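Local coordinates for chitinase (PDB 4TXG), which probably hydrolyses the glycosidic bonds of chitin as a family 18 glycoside hydrolase, at residues A[580-585]-A[626-631]; A[154-159]-A[631-636]; A[677-682]-A[753-758]. All coordinates share one frame; numbering follows the deposited sequence.

Contact 1 of 3, residues A[580-585]-A[626-631]; sequences EDEQSI and TTLTSL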
loop_
_atom_site.group_PDB
_atom_site.type_symbol
_atom_site.label_atom_id
_atom_site.label_comp_id
_atom_site.label_asym_id
_atom_site.label_seq_id
_atom_site.Cartn_x
_atom_site.Cartn_y
_atom_site.Cartn_z
ATOM N N GLU A 580 -2.715 -4.280 17.744
ATOM C CA GLU A 580 -2.987 -2.908 17.339
ATOM C C GLU A 580 -4.250 -2.523 18.086
ATOM O O GLU A 580 -5.266 -3.213 17.974
ATOM C CB GLU A 580 -3.171 -2.807 15.817
ATOM C CG GLU A 580 -3.330 -1.389 15.271
ATOM C CD GLU A 580 -1.996 -0.677 15.075
ATOM O OE1 GLU A 580 -1.239 -0.517 16.054
ATOM O OE2 GLU A 580 -1.694 -0.282 13.935
ATOM N N ASP A 581 -4.208 -1.463 18.886
ATOM C CA ASP A 581 -5.419 -1.110 19.632
ATOM C C ASP A 581 -5.555 0.399 19.787
ATOM O O ASP A 581 -4.934 1.154 19.038
ATOM C CB ASP A 581 -5.480 -1.841 20.995
ATOM C CG ASP A 581 -4.344 -1.484 21.954
ATOM O OD1 ASP A 581 -3.727 -0.399 21.850
ATOM O OD2 ASP A 581 -4.089 -2.311 22.869
ATOM N N GLU A 582 -6.382 0.848 20.727
ATOM C CA GLU A 582 -6.740 2.263 20.737
ATOM C C GLU A 582 -5.542 3.170 20.999
ATOM O O GLU A 582 -5.493 4.301 20.509
ATOM C CB GLU A 582 -7.839 2.525 21.764
ATOM C CG GLU A 582 -9.152 1.857 21.377
ATOM C CD GLU A 582 -10.004 1.467 22.573
ATOM O OE1 GLU A 582 -9.921 0.293 23.022
ATOM O OE2 GLU A 582 -10.771 2.330 23.051
ATOM N N GLN A 583 -4.565 2.681 21.754
ATOM C CA GLN A 583 -3.421 3.531 22.072
ATOM C C GLN A 583 -2.560 3.759 20.831
ATOM O O GLN A 583 -2.134 4.890 20.565
ATOM C CB GLN A 583 -2.576 2.934 23.205
ATOM C CG GLN A 583 -1.490 3.901 23.710
ATOM C CD GLN A 583 -0.761 3.378 24.936
ATOM O OE1 GLN A 583 -1.015 2.260 25.386
ATOM N NE2 GLN A 583 0.144 4.188 25.487
ATOM N N SER A 584 -2.313 2.699 20.059
ATOM C CA SER A 584 -1.452 2.833 18.890
ATOM C C SER A 584 -2.183 3.513 17.736
ATOM O O SER A 584 -1.581 4.290 16.992
ATOM C CB SER A 584 -0.900 1.472 18.444
ATOM O OG SER A 584 -1.917 0.507 18.227
ATOM N N ILE A 585 -3.479 3.234 17.595
ATOM C CA ILE A 585 -4.280 3.917 16.590
ATOM C C ILE A 585 -4.313 5.427 16.879
ATOM O O ILE A 585 -4.197 6.229 15.955
ATOM C CB ILE A 585 -5.727 3.340 16.513
ATOM C CG1 ILE A 585 -5.700 1.914 15.947
ATOM C CG2 ILE A 585 -6.625 4.226 15.645
ATOM C CD1 ILE A 585 -5.067 1.800 14.562
ATOM N N THR A 626 -16.632 -1.981 16.148
ATOM C CA THR A 626 -16.119 -0.837 15.399
ATOM C C THR A 626 -15.281 0.139 16.226
ATOM O O THR A 626 -15.184 1.309 15.872
ATOM C CB THR A 626 -17.274 -0.025 14.760
ATOM O OG1 THR A 626 -18.124 0.493 15.793
ATOM C CG2 THR A 626 -18.094 -0.895 13.806
ATOM N N THR A 627 -14.669 -0.328 17.310
ATOM C CA THR A 627 -13.915 0.580 18.188
ATOM C C THR A 627 -12.790 1.342 17.471
ATOM O O THR A 627 -12.686 2.568 17.589
ATOM C CB THR A 627 -13.327 -0.181 19.386
ATOM O OG1 THR A 627 -14.401 -0.613 20.225
ATOM C CG2 THR A 627 -12.394 0.718 20.204
ATOM N N LEU A 628 -11.954 0.637 16.719
ATOM C CA LEU A 628 -10.810 1.301 16.095
ATOM C C LEU A 628 -11.229 2.228 14.942
ATOM O O LEU A 628 -10.725 3.346 14.814
ATOM C CB LEU A 628 -9.791 0.270 15.603
ATOM C CG LEU A 628 -9.228 -0.648 16.688
ATOM C CD1 LEU A 628 -8.150 -1.556 16.103
ATOM C CD2 LEU A 628 -8.679 0.146 17.879
ATOM N N THR A 629 -12.160 1.776 14.116
ATOM C CA THR A 629 -12.666 2.620 13.044
ATOM C C THR A 629 -13.399 3.834 13.618
ATOM O O THR A 629 -13.312 4.933 13.072
ATOM C CB THR A 629 -13.577 1.818 12.108
ATOM O OG1 THR A 629 -12.786 0.816 11.455
ATOM C CG2 THR A 629 -14.202 2.716 11.055
ATOM N N SER A 630 -14.100 3.644 14.735
ATOM C CA SER A 630 -14.799 4.754 15.373
ATOM C C SER A 630 -13.815 5.787 15.913
ATOM O O SER A 630 -14.065 6.997 15.856
ATOM C CB SER A 630 -15.706 4.256 16.503
ATOM O OG SER A 630 -16.788 3.499 15.979
ATOM N N LEU A 631 -12.699 5.305 16.447
ATOM C CA LEU A 631 -11.658 6.202 16.936
ATOM C C LEU A 631 -11.063 6.994 15.782
ATOM O O LEU A 631 -10.876 8.206 15.891
ATOM C CB LEU A 631 -10.561 5.423 17.666
ATOM C CG LEU A 631 -9.332 6.218 18.126
ATOM C CD1 LEU A 631 -9.712 7.348 19.070
ATOM C CD2 LEU A 631 -8.325 5.269 18.794
#

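Contact 2 of 3, residues A[154-159]-A[631-636]; sequences RRIIGY and LLYNTF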
loop_
_atom_site.group_PDB
_atom_site.type_symbol
_atom_site.label_atom_id
_atom_site.label_comp_id
_atom_site.label_asym_id
_atom_site.label_seq_id
_atom_site.Cartn_x
_atom_site.Cartn_y
_atom_site.Cartn_z
ATOM N N ARG A 154 -9.884 12.941 6.423
ATOM C CA ARG A 154 -8.953 11.915 5.954
ATOM C C ARG A 154 -9.689 10.753 5.322
ATOM O O ARG A 154 -10.796 10.425 5.742
ATOM C CB ARG A 154 -8.108 11.367 7.113
ATOM C CG ARG A 154 -7.386 12.422 7.921
ATOM C CD ARG A 154 -6.190 13.016 7.177
ATOM N NE ARG A 154 -5.722 14.204 7.892
ATOM C CZ ARG A 154 -5.191 15.269 7.307
ATOM N NH1 ARG A 154 -5.002 15.284 5.981
ATOM N NH2 ARG A 154 -4.850 16.314 8.049
ATOM N N ARG A 155 -9.065 10.094 4.351
ATOM C CA ARG A 155 -9.628 8.839 3.879
ATOM C C ARG A 155 -9.600 7.829 5.019
ATOM O O ARG A 155 -8.673 7.814 5.824
ATOM C CB ARG A 155 -8.865 8.299 2.678
ATOM C CG ARG A 155 -8.878 9.228 1.483
ATOM C CD ARG A 155 -8.386 8.516 0.232
ATOM N NE ARG A 155 -8.223 9.464 -0.863
ATOM C CZ ARG A 155 -7.115 10.164 -1.060
ATOM N NH1 ARG A 155 -6.081 9.994 -0.240
ATOM N NH2 ARG A 155 -7.039 11.023 -2.078
ATOM N N ILE A 156 -10.646 7.014 5.082
ATOM C CA ILE A 156 -10.746 5.913 6.022
ATOM C C ILE A 156 -11.196 4.734 5.179
ATOM O O ILE A 156 -12.368 4.619 4.809
ATOM C CB ILE A 156 -11.734 6.205 7.170
ATOM C CG1 ILE A 156 -11.283 7.442 7.948
ATOM C CG2 ILE A 156 -11.863 4.989 8.095
ATOM C CD1 ILE A 156 -12.302 7.913 8.994
ATOM N N ILE A 157 -10.230 3.902 4.820
ATOM C CA ILE A 157 -10.433 2.874 3.806
ATOM C C ILE A 157 -10.408 1.493 4.433
ATOM O O ILE A 157 -9.385 1.065 4.950
ATOM C CB ILE A 157 -9.344 2.955 2.728
ATOM C CG1 ILE A 157 -9.305 4.361 2.122
ATOM C CG2 ILE A 157 -9.553 1.905 1.650
ATOM C CD1 ILE A 157 -7.887 4.807 1.764
ATOM N N GLY A 158 -11.534 0.793 4.380
ATOM C CA GLY A 158 -11.604 -0.522 4.992
ATOM C C GLY A 158 -11.637 -1.625 3.957
ATOM O O GLY A 158 -12.405 -1.553 2.994
ATOM N N TYR A 159 -10.786 -2.634 4.137
ATOM C CA TYR A 159 -10.869 -3.839 3.327
ATOM C C TYR A 159 -11.956 -4.761 3.852
ATOM O O TYR A 159 -11.978 -5.100 5.038
ATOM C CB TYR A 159 -9.540 -4.584 3.308
ATOM C CG TYR A 159 -8.597 -4.085 2.250
ATOM C CD1 TYR A 159 -8.655 -4.583 0.958
ATOM C CD2 TYR A 159 -7.632 -3.133 2.549
ATOM C CE1 TYR A 159 -7.791 -4.132 -0.015
ATOM C CE2 TYR A 159 -6.757 -2.681 1.583
ATOM C CZ TYR A 159 -6.841 -3.185 0.299
ATOM O OH TYR A 159 -5.972 -2.725 -0.672
ATOM N N LEU A 631 -12.699 5.305 16.447
ATOM C CA LEU A 631 -11.658 6.202 16.936
ATOM C C LEU A 631 -11.063 6.994 15.782
ATOM O O LEU A 631 -10.876 8.206 15.891
ATOM C CB LEU A 631 -10.561 5.423 17.666
ATOM C CG LEU A 631 -9.332 6.218 18.126
ATOM C CD1 LEU A 631 -9.712 7.348 19.070
ATOM C CD2 LEU A 631 -8.325 5.269 18.794
ATOM N N LEU A 632 -10.766 6.313 14.676
ATOM C CA LEU A 632 -10.253 7.004 13.492
ATOM C C LEU A 632 -11.251 8.062 12.994
ATOM O O LEU A 632 -10.888 9.216 12.739
ATOM C CB LEU A 632 -9.951 6.003 12.371
ATOM C CG LEU A 632 -8.734 5.105 12.555
ATOM C CD1 LEU A 632 -8.718 4.019 11.486
ATOM C CD2 LEU A 632 -7.454 5.925 12.519
ATOM N N TYR A 633 -12.507 7.659 12.849
ATOM C CA TYR A 633 -13.529 8.567 12.351
ATOM C C TYR A 633 -13.764 9.758 13.281
ATOM O O TYR A 633 -13.895 10.898 12.826
ATOM C CB TYR A 633 -14.854 7.832 12.120
ATOM C CG TYR A 633 -15.925 8.788 11.675
ATOM C CD1 TYR A 633 -15.882 9.354 10.407
ATOM C CD2 TYR A 633 -16.944 9.175 12.536
ATOM C CE1 TYR A 633 -16.834 10.264 10.001
ATOM C CE2 TYR A 633 -17.901 10.086 12.142
ATOM C CZ TYR A 633 -17.845 10.624 10.872
ATOM O OH TYR A 633 -18.796 11.534 10.471
ATOM N N ASN A 634 -13.838 9.501 14.583
ATOM C CA ASN A 634 -14.076 10.583 15.538
ATOM C C ASN A 634 -12.915 11.575 15.552
ATOM O O ASN A 634 -13.108 12.772 15.743
ATOM C CB ASN A 634 -14.310 10.020 16.942
ATOM C CG ASN A 634 -15.672 9.356 17.081
ATOM O OD1 ASN A 634 -16.638 9.753 16.422
ATOM N ND2 ASN A 634 -15.755 8.341 17.938
ATOM N N THR A 635 -11.711 11.064 15.338
ATOM C CA THR A 635 -10.529 11.908 15.268
ATOM C C THR A 635 -10.521 12.745 13.987
ATOM O O THR A 635 -10.251 13.943 14.024
ATOM C CB THR A 635 -9.255 11.058 15.337
ATOM O OG1 THR A 635 -9.269 10.288 16.548
ATOM C CG2 THR A 635 -8.011 11.938 15.302
ATOM N N PHE A 636 -10.845 12.119 12.858
ATOM C CA PHE A 636 -10.692 12.779 11.558
ATOM C C PHE A 636 -11.916 13.585 11.077
ATOM O O PHE A 636 -11.834 14.259 10.047
ATOM C CB PHE A 636 -10.333 11.732 10.493
ATOM C CG PHE A 636 -9.001 11.058 10.716
ATOM C CD1 PHE A 636 -7.978 11.704 11.406
ATOM C CD2 PHE A 636 -8.765 9.783 10.199
ATOM C CE1 PHE A 636 -6.747 11.089 11.596
ATOM C CE2 PHE A 636 -7.542 9.154 10.386
ATOM C CZ PHE A 636 -6.521 9.812 11.088
#

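Contact 3 of 3, residues A[677-682]-A[753-758]; sequences PKLTIV and VTLDVV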
loop_
_atom_site.group_PDB
_atom_site.type_symbol
_atom_site.label_atom_id
_atom_site.label_comp_id
_atom_site.label_asym_id
_atom_site.label_seq_id
_atom_site.Cartn_x
_atom_site.Cartn_y
_atom_site.Cartn_z
ATOM N N PRO A 677 21.348 4.066 -10.391
ATOM C CA PRO A 677 20.769 4.274 -11.717
ATOM C C PRO A 677 21.461 5.408 -12.452
ATOM O O PRO A 677 22.263 6.140 -11.878
ATOM C CB PRO A 677 19.327 4.651 -11.405
ATOM C CG PRO A 677 19.443 5.389 -10.084
ATOM C CD PRO A 677 20.470 4.584 -9.320
ATOM N N LYS A 678 21.132 5.548 -13.725
ATOM C CA LYS A 678 21.618 6.659 -14.524
ATOM C C LYS A 678 20.558 7.755 -14.575
ATOM O O LYS A 678 19.387 7.472 -14.830
ATOM C CB LYS A 678 21.958 6.167 -15.931
ATOM C CG LYS A 678 22.712 7.150 -16.795
ATOM C CD LYS A 678 23.116 6.490 -18.106
ATOM C CE LYS A 678 24.000 5.275 -17.861
ATOM N NZ LYS A 678 24.113 4.428 -19.081
ATOM N N LEU A 679 20.962 8.997 -14.320
ATOM C CA LEU A 679 20.069 10.144 -14.496
ATOM C C LEU A 679 20.220 10.711 -15.907
ATOM O O LEU A 679 21.321 11.076 -16.322
ATOM C CB LEU A 679 20.360 11.225 -13.452
ATOM C CG LEU A 679 19.623 12.565 -13.591
ATOM C CD1 LEU A 679 18.116 12.396 -13.437
ATOM C CD2 LEU A 679 20.168 13.590 -12.592
ATOM N N THR A 680 19.122 10.758 -16.655
ATOM C CA THR A 680 19.161 11.334 -17.997
ATOM C C THR A 680 18.414 12.655 -17.990
ATOM O O THR A 680 17.289 12.735 -17.506
ATOM C CB THR A 680 18.544 10.402 -19.058
ATOM O OG1 THR A 680 19.319 9.196 -19.145
ATOM C CG2 THR A 680 18.524 11.084 -20.430
ATOM N N ILE A 681 19.063 13.693 -18.508
ATOM C CA ILE A 681 18.465 15.023 -18.588
ATOM C C ILE A 681 18.358 15.384 -20.058
ATOM O O ILE A 681 19.348 15.290 -20.784
ATOM C CB ILE A 681 19.310 16.088 -17.845
ATOM C CG1 ILE A 681 19.524 15.696 -16.378
ATOM C CG2 ILE A 681 18.660 17.470 -17.970
ATOM C CD1 ILE A 681 20.591 16.539 -15.673
ATOM N N VAL A 682 17.164 15.762 -20.504
ATOM C CA VAL A 682 16.945 16.081 -21.912
ATOM C C VAL A 682 16.458 17.517 -22.073
ATOM O O VAL A 682 15.479 17.932 -21.444
ATOM C CB VAL A 682 15.911 15.131 -22.556
ATOM C CG1 VAL A 682 15.794 15.404 -24.059
ATOM C CG2 VAL A 682 16.283 13.682 -22.297
ATOM N N VAL A 753 22.050 14.584 -21.719
ATOM C CA VAL A 753 23.272 14.265 -20.999
ATOM C C VAL A 753 22.906 13.270 -19.902
ATOM O O VAL A 753 21.801 13.309 -19.379
ATOM C CB VAL A 753 23.950 15.527 -20.409
ATOM C CG1 VAL A 753 23.074 16.188 -19.361
ATOM C CG2 VAL A 753 25.324 15.188 -19.844
ATOM N N THR A 754 23.812 12.352 -19.586
ATOM C CA THR A 754 23.547 11.379 -18.533
ATOM C C THR A 754 24.630 11.413 -17.466
ATOM O O THR A 754 25.785 11.762 -17.736
ATOM C CB THR A 754 23.466 9.954 -19.083
ATOM O OG1 THR A 754 24.721 9.620 -19.693
ATOM C CG2 THR A 754 22.355 9.828 -20.111
ATOM N N LEU A 755 24.251 11.046 -16.249
ATOM C CA LEU A 755 25.215 10.887 -15.172
ATOM C C LEU A 755 24.771 9.756 -14.265
ATOM O O LEU A 755 23.575 9.530 -14.084
ATOM C CB LEU A 755 25.377 12.176 -14.366
ATOM C CG LEU A 755 24.121 12.853 -13.826
ATOM C CD1 LEU A 755 24.443 13.548 -12.511
ATOM C CD2 LEU A 755 23.584 13.854 -14.834
ATOM N N ASP A 756 25.741 9.047 -13.704
ATOM C CA ASP A 756 25.439 7.974 -12.776
ATOM C C ASP A 756 25.313 8.550 -11.378
ATOM O O ASP A 756 26.175 9.297 -10.934
ATOM C CB ASP A 756 26.521 6.903 -12.824
ATOM C CG ASP A 756 26.651 6.278 -14.201
ATOM O OD1 ASP A 756 25.627 5.801 -14.733
ATOM O OD2 ASP A 756 27.774 6.278 -14.748
ATOM N N VAL A 757 24.226 8.221 -10.692
ATOM C CA VAL A 757 24.045 8.704 -9.327
ATOM C C VAL A 757 24.099 7.517 -8.394
ATOM O O VAL A 757 23.988 6.380 -8.839
ATOM C CB VAL A 757 22.725 9.460 -9.153
ATOM C CG1 VAL A 757 22.658 10.610 -10.155
ATOM C CG2 VAL A 757 21.534 8.536 -9.335
ATOM N N VAL A 758 24.309 7.765 -7.108
ATOM C CA VAL A 758 24.319 6.675 -6.133
ATOM C C VAL A 758 23.602 7.124 -4.878
ATOM O O VAL A 758 23.855 8.221 -4.373
ATOM C CB VAL A 758 25.747 6.227 -5.751
ATOM C CG1 VAL A 758 25.703 5.142 -4.687
ATOM C CG2 VAL A 758 26.460 5.702 -6.939
#

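Contact 1 of 3, residues A[580-585]-A[626-631]
The methyl CG2 of Thr627 lies over one face of the Glu582 carboxylate, 3.4 Å from Glu582 CD and nearly above it, the two side chains crossing at about a right angle. A second flat group, the peptide between Asp581 and Glu582, has Leu628 CD2 over its face, 3.7 Å from Glu582 N, while the carbonyl O of Glu582 meets Leu631 CD2 at 3.4 Å. Thr627 suits its place because its two branches divide the work: CG2, anti to the backbone N, touches Glu582, and OG1 is hydrogen-bonded to Tyr609 O and Asp610 OD1. Ile585 touches both leucines, its CG2 3.7 Å from Leu631 CD2 and its CG1 against Leu628 CD2. These are two helix starts of the TIM-barrel's outer layer. Asp581 caps helix 582-594, OD1 accepting from Gln583 N (3.2 Å), and Ser584 OG takes Asp581 N in return (3.1 Å), a capping box; Asp581 OD2 pairs with Arg557. Leu628 CD1 covers the buried, partnerless Glu580 O at 3.8 Å. The direct contact is thus made by methyls, but Tyr609 ties the two sides together, its O taking Thr627 OG1 and its OH Glu582 OE1.

Contact 2 of 3, residues A[154-159]-A[631-636]
In the helical turn that brings Tyr633 and Phe636 against Arg154 and Ile156, the carbonyl O of Leu631 is gripped twice, by Thr635 OG1 (2.7 Å) and Thr635 N (3.0 Å), which reach it from opposite faces of its plane. A threonine can thus add a side-chain bond to the ordinary helical one. Next to Thr635, Phe636 offers a ring face to Arg154, whose CG stands 3.6 Å from the ring centroid, 16° off the normal, in a CH-pi contact. Only CB and CG of the arginine lie on the ring; the chain bends at chi2, and the guanidinium, its plane 88° from the ring's, is carried past it to Asp593 and Asn596. Ile156 CG1 comes to the edge of the same ring, 4.1 Å from Phe636 CD2, and Ile156 CD1 reaches the helix backbone at Tyr633 CA (3.6 Å). Strand 155-159 and helix 631-636 run nearly antiparallel (166°), 9.6 Å apart at their axes, the helix-on-strand layering of a TIM barrel, with Phe636 and Leu632 also resting on Val600 of the adjoining strand. The arginine therefore serves two environments: its methylenes give the aromatic face an apolar partner, and Asp593 answers its charge.

Contact 3 of 3, residues A[677-682]-A[753-758]
Segments 677-682 and 753-758 pair as antiparallel strands, with Leu679 and Leu755 exchanging both backbone bonds (Leu679 N to Leu755 O, 2.7 Å), Ile681 and Val753 doing the same, and Val757 N reaching Pro677 O at 3.1 Å. On one face Leu679 and Leu755 run alongside each other from neighbouring strands, their CD2 methyls 4.1 Å apart. Ile681 CD1 comes up obliquely to that same Leu755 methyl, and Val757 CG1 closes on Leu679 CB. Branched aliphatic residues suit this face, which is packed further by Leu663, Phe661 and Val659 of strand 659-664. The two strands are the inner pair of a four-stranded antiparallel sheet that, with a separate six-stranded sheet in the same region, is consistent with a beta-sandwich module. The other face is polar and more open. There Thr680 OG1 meets Thr754 CG2 at 3.2 Å in a non-hydrogen-bonded pair. Lys678, its CG anti to the backbone N (chi1 -169°), lays CD against Thr754 CB at 3.6 Å, while its CE passes 3.6 Å from Asp756 OD1. Lys678 NZ itself stays 4.8 Å from Asp756 OD1, where the opposite charges may attract without forming a salt bridge.

Overall arrangement
Contacts 1 and 2 are neighbours, their centres 10 Å apart, because helix 627-636 serves both: in contact 1 its first half packs on helix 582-594, and in contact 2 its second half packs on strand 155-161, closing the barrel between its last helix and first strand. Leu631 belongs to both segments, and Ile585 CG2 meets Leu632 CD2 at 3.7 Å, so the two contacts touch. Strand 155-161 also carries Tyr159, whose hydroxyl bonds Asp310 in the acidic DxxDxDxE signature of family 18, probably part of the catalytic centre. Contact 3 lies apart, in the C-terminal beta region, with centres 46 Å from contact 1 and 41 Å from contact 2.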